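Local coordinates for protein histidine kinase (Paraburkholderia phymatum, PDB 6NB0) that probably acts as a phosphorelay sensor kinase, using ATP to phosphorylate a histidine side chain in a protein, at residues Val146-Leu150 with Ala151-Gly155. Residues are numbered along the deposited sequence; the frame is centred on the assembly and turned at random. Where two conformers were deposited one is given.
Sequences VREGL and AARRG
A151 N donates a hydrogen bond to V146 O, five residues back, at 2.9 Å and nearly straight (172°); L150 N reaches that oxygen from the opposite face of its plane. This is a pi-type turn, and A152 N repeats the five-residue step on a lone pair of R147 O at 3.1 Å. Methyl side chains suit both positions: that of A151 is buried against L158, and the CB of A152 lies 3.4 Å from R147 O.

With A152 N engaged by R147 O, E148 O takes a hydrogen bond from the side chain of R153. The CG of R153 sits between backbone N and carbonyl carbon (chi1 75°), and a bend at chi3 folds the chain back, so that NH2 meets E148 O at 2.9 Å, in the guanidinium plane, while G149 O lies over one face. One water joins R153 N and NE to R147 O.

R154 lies alongside L150, R154 CG 3.6 Å from L150 CD1, and R154 N makes a weak hydrogen bond to L150 O. Bent at chi2 and chi3, its chain carries the guanidinium to a salt bridge with E189 and to the carbonyls of P227 and S191. G155, whose positive phi suits glycine, closes helix 135-154 in a Schellman motif. V146 and L150 pack on helix 173-189, where the buried leucine also meets V188, whereas V146, R147 and A151 touch L158 of strand 157-161.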
loop_
_atom_site.group_PDB
_atom_site.type_symbol
_atom_site.label_atom_id
_atom_site.label_comp_id
_atom_site.label_asym_id
_atom_site.label_seq_id
_atom_site.Cartn_x
_atom_site.Cartn_y
_atom_site.Cartn_z
ATOM N N VAL A 146 14.620 -0.438 12.107
ATOM C CA VAL A 146 15.371 0.162 11.008
ATOM C C VAL A 146 16.806 -0.355 10.988
ATOM O O VAL A 146 17.406 -0.537 9.914
ATOM C CB VAL A 146 15.306 1.700 11.100
ATOM C CG1 VAL A 146 16.133 2.355 9.969
ATOM C CG2 VAL A 146 13.832 2.180 11.024
ATOM N N ARG A 147 17.378 -0.613 12.161
ATOM C CA ARG A 147 18.693 -1.218 12.207
ATOM C C ARG A 147 18.703 -2.546 11.455
ATOM O O ARG A 147 19.549 -2.776 10.580
ATOM C CB ARG A 147 19.090 -1.396 13.675
ATOM C CG ARG A 147 20.483 -1.886 13.953
ATOM C CD ARG A 147 20.750 -1.760 15.475
ATOM N NE ARG A 147 21.132 -0.402 15.894
ATOM C CZ ARG A 147 20.789 0.160 17.052
ATOM N NH1 ARG A 147 20.022 -0.500 17.911
ATOM N NH2 ARG A 147 21.207 1.387 17.358
ATOM N N GLU A 148 17.734 -3.427 11.753
ATOM C CA GLU A 148 17.737 -4.734 11.104
ATOM C C GLU A 148 17.291 -4.635 9.649
ATOM O O GLU A 148 17.771 -5.409 8.808
ATOM C CB GLU A 148 16.847 -5.720 11.875
ATOM C CG GLU A 148 17.143 -7.204 11.587
ATOM C CD GLU A 148 16.516 -7.697 10.292
ATOM O OE1 GLU A 148 15.556 -7.051 9.814
ATOM O OE2 GLU A 148 16.986 -8.723 9.747
ATOM N N GLY A 149 16.406 -3.696 9.330
ATOM C CA GLY A 149 15.875 -3.591 7.981
ATOM C C GLY A 149 16.849 -2.961 7.002
ATOM O O GLY A 149 16.921 -3.405 5.860
ATOM N N LEU A 150 17.607 -1.938 7.425
ATOM C CA LEU A 150 18.489 -1.256 6.475
ATOM C C LEU A 150 19.777 -0.665 7.058
ATOM O O LEU A 150 20.812 -0.722 6.399
ATOM C CB LEU A 150 17.729 -0.134 5.753
ATOM C CG LEU A 150 18.476 0.524 4.579
ATOM C CD1 LEU A 150 18.778 -0.489 3.447
ATOM C CD2 LEU A 150 17.654 1.700 4.044
ATOM N N ALA A 151 19.743 -0.058 8.252
ATOM C CA ALA A 151 20.912 0.712 8.696
ATOM C C ALA A 151 22.155 -0.164 8.826
ATOM O O ALA A 151 23.260 0.216 8.386
ATOM C CB ALA A 151 20.605 1.423 10.017
ATOM N N ALA A 152 22.017 -1.339 9.442
ATOM C CA ALA A 152 23.198 -2.185 9.630
ATOM C C ALA A 152 23.816 -2.576 8.288
ATOM O O ALA A 152 25.038 -2.507 8.112
ATOM C CB ALA A 152 22.839 -3.429 10.448
ATOM N N ARG A 153 22.990 -2.946 7.309
ATOM C CA ARG A 153 23.554 -3.380 6.041
ATOM C C ARG A 153 24.025 -2.216 5.171
ATOM O O ARG A 153 24.692 -2.455 4.158
ATOM C CB ARG A 153 22.554 -4.249 5.253
ATOM C CG ARG A 153 21.411 -3.471 4.592
ATOM C CD ARG A 153 20.324 -4.455 4.110
ATOM N NE ARG A 153 19.597 -5.038 5.245
ATOM C CZ ARG A 153 18.884 -6.160 5.178
ATOM N NH1 ARG A 153 18.797 -6.823 4.025
ATOM N NH2 ARG A 153 18.265 -6.622 6.262
ATOM N N ARG A 154 23.727 -0.979 5.555
ATOM C CA ARG A 154 24.252 0.209 4.889
ATOM C C ARG A 154 25.384 0.872 5.667
ATOM O O ARG A 154 25.907 1.912 5.227
ATOM C CB ARG A 154 23.116 1.218 4.657
ATOM C CG ARG A 154 22.097 0.805 3.597
ATOM C CD ARG A 154 22.625 1.160 2.200
ATOM N NE ARG A 154 22.704 2.607 2.052
ATOM C CZ ARG A 154 21.712 3.362 1.579
ATOM N NH1 ARG A 154 20.588 2.784 1.170
ATOM N NH2 ARG A 154 21.845 4.690 1.520
ATOM N N GLY A 155 25.784 0.302 6.808
ATOM C CA GLY A 155 26.871 0.892 7.569
ATOM C C GLY A 155 26.506 2.191 8.258
ATOM O O GLY A 155 27.394 2.981 8.594
HETATM O O HOH W 1 20.356 -3.943 7.858
HETATM O O HOH W 2 16.555 -8.683 7.127
#